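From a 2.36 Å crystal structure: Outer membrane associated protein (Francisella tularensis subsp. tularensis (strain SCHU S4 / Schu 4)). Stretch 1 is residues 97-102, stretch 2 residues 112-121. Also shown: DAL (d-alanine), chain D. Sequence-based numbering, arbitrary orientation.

Stretch 1 (97-102) KGYASQ
Stretch 2 (112-121) YNQKLSEKRA

A bound D-alanine completes this contact, because both stretches bind it at both of its charged ends. Its amino N donates to Ser 101 O at 2.5 Å, a very short hydrogen bond, and to Asn 113 OD1 at 2.7 Å. A weak hydrogen bond runs from D-alanine N to Ser 101 OG at 3.2 Å. At the carboxylate, Ser 101 N donates to D-alanine OXT at 3.0 Å. Arg 120 NH1 reaches OXT at 2.8 Å, and Arg 120 NH2 reaches D-alanine O at 2.5 Å.

Stretch 1 is extended. It is strand at Lys 97 and Gly 98, and Ala 100 to Gln 102 are loop. Phi/psi is -109°/126° at Lys 97, -104°/146° at Gly 98, -137°/168° at Tyr 99, -138°/163° at Ala 100, -90°/155° at Ser 101 and -95°/103° at Gln 102. Stretch 2 is helical throughout. Each N from Leu 116 to Ala 121 donates to the O four residues earlier; Leu 116 N to Tyr 112 O is 2.9 Å and Ala 121 N to Ser 117 O is 3.0 Å. The two run in opposite senses: Gly 98 lies by Ser 117 and Ala 121, Ala 100 and Ser 101 by Asn 113. The closest CA pair is Gly 98 and Ser 117, at 4.5 Å. Together they bury 318 Å².

One hydrogen bond joins the stretches directly. Arg 120 NH1 donates to Tyr 99 O at 3.0 Å, with an N-H...O angle of 154°. The Arg 120 side chain is nearly extended (chi1 m, chi2 t, chi3 t, chi4 152°). Tyr 99 O and D-alanine O both lie at the guanidinium edge, near its plane, where N-H groups can point at them.

Gly 98 suits the close approach. Its CA makes a C-H...O contact with Ser 117 O at 3.5 Å. An ideal CB here would lie 2.0 Å from Ser 117 O, a clash. Ala 121 is also small, and its CB packs 3.9 Å from Gly 98 N.

Ser 117 is buried with chi1 p. Its CB sits 3.4 Å from Gly 98 O, while its OG donates to Gln 114 O at 2.7 Å, so the hydroxyl is satisfied within the helix. Ala 100 points toward the helix. Its CB fits 3.6 Å from Asn 113 OD1 and 3.7 Å from Arg 120 NH1. Asn 113 (chi1 m, chi2 -76°) also points toward stretch 1.

Tyr 99 (chi1 m, chi2 -98°) points away, so it meets the helix through its backbone. Lys 97 (chi1 m, then all t) also points away. Ser 101 points sideways with chi1 p. The CA-to-CB bonds of Gln 114 and Glu 118 point away from stretch 1, and Gln 114 NE2 donates to Glu 118 OE2 at 3.2 Å.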

ATOM      1  N   LYS A  97       1.217  -5.865  -3.037  1.00 61.96           N
ATOM      2  CA  LYS A  97       0.782  -6.101  -4.412  1.00 60.75           C
ATOM      3  C   LYS A  97       1.229  -4.951  -5.309  1.00 61.42           C
ATOM      4  O   LYS A  97       0.904  -3.791  -5.043  1.00 60.80           O
ATOM      5  CB  LYS A  97      -0.736  -6.254  -4.474  1.00 60.24           C
ATOM      6  CG  LYS A  97      -1.267  -7.371  -3.602  1.00 69.00           C
ATOM      7  CD  LYS A  97      -2.773  -7.331  -3.585  1.00 73.03           C
ATOM      8  CE  LYS A  97      -3.330  -8.534  -2.865  1.00 97.64           C
ATOM      9  NZ  LYS A  97      -4.823  -8.526  -2.849  1.00105.12           N
ATOM     10  N   GLY A  98       1.930  -5.282  -6.388  1.00 57.63           N
ATOM     11  CA  GLY A  98       2.420  -4.307  -7.336  1.00 50.18           C
ATOM     12  C   GLY A  98       1.591  -4.281  -8.611  1.00 54.72           C
ATOM     13  O   GLY A  98       1.111  -5.309  -9.071  1.00 61.53           O
ATOM     14  N   TYR A  99       1.452  -3.095  -9.197  1.00 56.86           N
ATOM     15  CA  TYR A  99       0.647  -2.939 -10.399  1.00 53.33           C
ATOM     16  C   TYR A  99       1.373  -2.039 -11.390  1.00 56.72           C
ATOM     17  O   TYR A  99       2.357  -1.358 -11.059  1.00 54.82           O
ATOM     18  CB  TYR A  99      -0.738  -2.358 -10.082  1.00 48.86           C
ATOM     19  CG  TYR A  99      -1.564  -3.207  -9.155  1.00 49.21           C
ATOM     20  CD1 TYR A  99      -2.526  -4.075  -9.657  1.00 54.99           C
ATOM     21  CD2 TYR A  99      -1.381  -3.153  -7.768  1.00 56.07           C
ATOM     22  CE1 TYR A  99      -3.287  -4.870  -8.808  1.00 62.22           C
ATOM     23  CE2 TYR A  99      -2.149  -3.955  -6.900  1.00 60.35           C
ATOM     24  CZ  TYR A  99      -3.095  -4.807  -7.438  1.00 62.81           C
ATOM     25  OH  TYR A  99      -3.863  -5.601  -6.624  1.00 74.48           O
ATOM     26  N   ALA A 100       0.855  -2.030 -12.618  1.00 52.59           N
ATOM     27  CA  ALA A 100       1.404  -1.199 -13.676  1.00 55.69           C
ATOM     28  C   ALA A 100       0.259  -0.572 -14.465  1.00 59.14           C
ATOM     29  O   ALA A 100      -0.899  -0.986 -14.369  1.00 60.19           O
ATOM     30  CB  ALA A 100       2.351  -2.014 -14.588  1.00 53.89           C
ATOM     31  N   SER A 101       0.586   0.466 -15.221  1.00 53.97           N
ATOM     32  CA  SER A 101      -0.370   0.981 -16.185  1.00 54.93           C
ATOM     33  C   SER A 101      -0.163   0.268 -17.515  1.00 64.29           C
ATOM     34  O   SER A 101       0.919  -0.239 -17.812  1.00 61.13           O
ATOM     35  CB  SER A 101      -0.201   2.491 -16.359  1.00 63.56           C
ATOM     36  OG  SER A 101       1.093   2.807 -16.859  1.00 54.27           O
ATOM     37  N   GLN A 102      -1.213   0.211 -18.318  1.00 70.25           N
ATOM     38  CA  GLN A 102      -1.081  -0.326 -19.670  1.00 65.57           C
ATOM     39  C   GLN A 102      -0.854   0.853 -20.598  1.00 65.56           C
ATOM     40  O   GLN A 102      -1.791   1.583 -20.928  1.00 69.33           O
ATOM     41  CB  GLN A 102      -2.301  -1.127 -20.102  1.00 65.72           C
ATOM     42  CG  GLN A 102      -2.118  -1.652 -21.516  1.00 65.54           C
ATOM     43  CD  GLN A 102      -3.311  -2.419 -22.030  1.00 71.14           C
ATOM     44  OE1 GLN A 102      -4.378  -2.400 -21.425  1.00 74.77           O
ATOM     45  NE2 GLN A 102      -3.138  -3.098 -23.159  1.00 69.30           N
ATOM     46  N   TYR A 112       6.566  -7.623 -19.720  1.00 64.13           N
ATOM     47  CA  TYR A 112       7.343  -6.480 -19.256  1.00 60.86           C
ATOM     48  C   TYR A 112       6.705  -5.846 -18.027  1.00 59.61           C
ATOM     49  O   TYR A 112       7.370  -5.622 -17.009  1.00 68.56           O
ATOM     50  CB  TYR A 112       7.463  -5.447 -20.379  1.00 67.79           C
ATOM     51  CG  TYR A 112       8.267  -4.207 -20.022  1.00 63.84           C
ATOM     52  CD1 TYR A 112       7.689  -3.132 -19.335  1.00 63.45           C
ATOM     53  CD2 TYR A 112       9.600  -4.107 -20.389  1.00 55.85           C
ATOM     54  CE1 TYR A 112       8.441  -1.990 -19.024  1.00 59.87           C
ATOM     55  CE2 TYR A 112      10.341  -3.003 -20.076  1.00 67.28           C
ATOM     56  CZ  TYR A 112       9.758  -1.946 -19.399  1.00 64.87           C
ATOM     57  OH  TYR A 112      10.542  -0.865 -19.113  1.00 72.49           O
ATOM     58  N   ASN A 113       5.414  -5.541 -18.105  1.00 59.47           N
ATOM     59  CA  ASN A 113       4.777  -4.802 -17.017  1.00 61.16           C
ATOM     60  C   ASN A 113       4.498  -5.685 -15.816  1.00 69.16           C
ATOM     61  O   ASN A 113       4.441  -5.192 -14.682  1.00 60.97           O
ATOM     62  CB  ASN A 113       3.489  -4.173 -17.508  1.00 52.68           C
ATOM     63  CG  ASN A 113       3.742  -2.905 -18.296  1.00 58.25           C
ATOM     64  OD1 ASN A 113       4.038  -1.852 -17.718  1.00 58.47           O
ATOM     65  ND2 ASN A 113       3.636  -2.998 -19.624  1.00 57.42           N
ATOM     66  N   GLN A 114       4.311  -6.984 -16.049  1.00 66.56           N
ATOM     67  CA  GLN A 114       4.278  -7.929 -14.945  1.00 64.95           C
ATOM     68  C   GLN A 114       5.582  -7.878 -14.157  1.00 56.83           C
ATOM     69  O   GLN A 114       5.581  -7.849 -12.920  1.00 57.78           O
ATOM     70  CB  GLN A 114       4.029  -9.343 -15.487  1.00 72.41           C
ATOM     71  CG  GLN A 114       4.216 -10.457 -14.481  1.00 79.12           C
ATOM     72  CD  GLN A 114       3.084 -10.531 -13.477  1.00 91.70           C
ATOM     73  OE1 GLN A 114       1.922 -10.278 -13.809  1.00 93.34           O
ATOM     74  NE2 GLN A 114       3.416 -10.881 -12.237  1.00 93.78           N
ATOM     75  N   LYS A 115       6.711  -7.895 -14.861  1.00 57.28           N
ATOM     76  CA  LYS A 115       7.990  -7.859 -14.167  1.00 62.08           C
ATOM     77  C   LYS A 115       8.152  -6.526 -13.451  1.00 67.14           C
ATOM     78  O   LYS A 115       8.553  -6.476 -12.282  1.00 66.38           O
ATOM     79  CB  LYS A 115       9.131  -8.104 -15.154  1.00 55.25           C
ATOM     80  CG  LYS A 115       9.984  -9.319 -14.830  1.00 74.23           C
ATOM     81  CD  LYS A 115       9.148 -10.588 -14.727  1.00 90.70           C
ATOM     82  CE  LYS A 115       9.947 -11.765 -14.153  1.00100.98           C
ATOM     83  NZ  LYS A 115       9.025 -12.840 -13.678  1.00 97.31           N
ATOM     84  N   LEU A 116       7.817  -5.438 -14.142  1.00 66.82           N
ATOM     85  CA  LEU A 116       7.860  -4.116 -13.536  1.00 59.94           C
ATOM     86  C   LEU A 116       7.088  -4.100 -12.227  1.00 59.61           C
ATOM     87  O   LEU A 116       7.610  -3.680 -11.186  1.00 57.94           O
ATOM     88  CB  LEU A 116       7.306  -3.104 -14.534  1.00 59.10           C
ATOM     89  CG  LEU A 116       7.194  -1.669 -14.065  1.00 60.43           C
ATOM     90  CD1 LEU A 116       8.499  -1.207 -13.416  1.00 52.29           C
ATOM     91  CD2 LEU A 116       6.796  -0.801 -15.263  1.00 64.95           C
ATOM     92  N   SER A 117       5.869  -4.639 -12.242  1.00 63.46           N
ATOM     93  CA  SER A 117       5.037  -4.591 -11.045  1.00 65.71           C
ATOM     94  C   SER A 117       5.630  -5.425  -9.921  1.00 63.37           C
ATOM     95  O   SER A 117       5.530  -5.053  -8.745  1.00 57.79           O
ATOM     96  CB  SER A 117       3.630  -5.073 -11.369  1.00 64.17           C
ATOM     97  OG  SER A 117       3.655  -6.468 -11.563  1.00 61.59           O
ATOM     98  N   GLU A 118       6.214  -6.571 -10.261  1.00 52.16           N
ATOM     99  CA  GLU A 118       6.939  -7.366  -9.279  1.00 61.95           C
ATOM    100  C   GLU A 118       8.086  -6.575  -8.672  1.00 60.07           C
ATOM    101  O   GLU A 118       8.330  -6.655  -7.464  1.00 62.34           O
ATOM    102  CB  GLU A 118       7.480  -8.646  -9.925  1.00 66.59           C
ATOM    103  CG  GLU A 118       6.417  -9.632 -10.375  1.00 78.71           C
ATOM    104  CD  GLU A 118       6.999 -10.845 -11.099  1.00100.50           C
ATOM    105  OE1 GLU A 118       7.905 -11.501 -10.550  1.00116.45           O
ATOM    106  OE2 GLU A 118       6.562 -11.142 -12.229  1.00105.87           O
ATOM    107  N   LYS A 119       8.818  -5.833  -9.506  1.00 53.72           N
ATOM    108  CA  LYS A 119       9.923  -5.017  -9.021  1.00 56.46           C
ATOM    109  C   LYS A 119       9.429  -3.921  -8.094  1.00 64.09           C
ATOM    110  O   LYS A 119      10.142  -3.536  -7.160  1.00 61.56           O
ATOM    111  CB  LYS A 119      10.672  -4.383 -10.193  1.00 56.85           C
ATOM    112  CG  LYS A 119      11.487  -5.329 -11.095  1.00 53.25           C
ATOM    113  CD  LYS A 119      12.133  -4.499 -12.228  1.00 56.83           C
ATOM    114  CE  LYS A 119      13.118  -5.290 -13.038  1.00 57.20           C
ATOM    115  NZ  LYS A 119      13.676  -4.433 -14.148  1.00 57.36           N
ATOM    116  N   ARG A 120       8.218  -3.404  -8.336  1.00 56.83           N
ATOM    117  CA  ARG A 120       7.661  -2.379  -7.460  1.00 60.96           C
ATOM    118  C   ARG A 120       7.323  -2.970  -6.093  1.00 65.18           C
ATOM    119  O   ARG A 120       7.719  -2.427  -5.053  1.00 58.80           O
ATOM    120  CB  ARG A 120       6.431  -1.751  -8.124  1.00 54.74           C
ATOM    121  CG  ARG A 120       6.783  -0.806  -9.319  1.00 58.67           C
ATOM    122  CD  ARG A 120       5.535  -0.252 -10.054  1.00 50.94           C
ATOM    123  NE  ARG A 120       5.948   0.797 -10.983  1.00 56.03           N
ATOM    124  CZ  ARG A 120       5.311   1.123 -12.106  1.00 57.27           C
ATOM    125  NH1 ARG A 120       4.207   0.474 -12.484  1.00 46.76           N
ATOM    126  NH2 ARG A 120       5.785   2.117 -12.849  1.00 51.55           N
ATOM    127  N   ALA A 121       6.613  -4.103  -6.079  1.00 62.90           N
ATOM    128  CA  ALA A 121       6.347  -4.796  -4.820  1.00 63.06           C
ATOM    129  C   ALA A 121       7.640  -5.128  -4.081  1.00 58.80           C
ATOM    130  O   ALA A 121       7.716  -4.997  -2.852  1.00 61.50           O
ATOM    131  CB  ALA A 121       5.566  -6.079  -5.083  1.00 65.08           C
TER
HETATM  132  N   DAL D 403       3.225   0.723 -17.888  1.00 51.20           N
HETATM  133  CA  DAL D 403       4.166   1.700 -17.360  1.00 51.52           C
HETATM  134  CB  DAL D 403       5.551   1.512 -18.000  1.00 54.50           C
HETATM  135  C   DAL D 403       4.267   1.657 -15.837  1.00 59.08           C
HETATM  136  O   DAL D 403       5.135   2.335 -15.283  1.00 66.34           O
HETATM  137  OXT DAL D 403       3.506   0.963 -15.136  1.00 60.09           O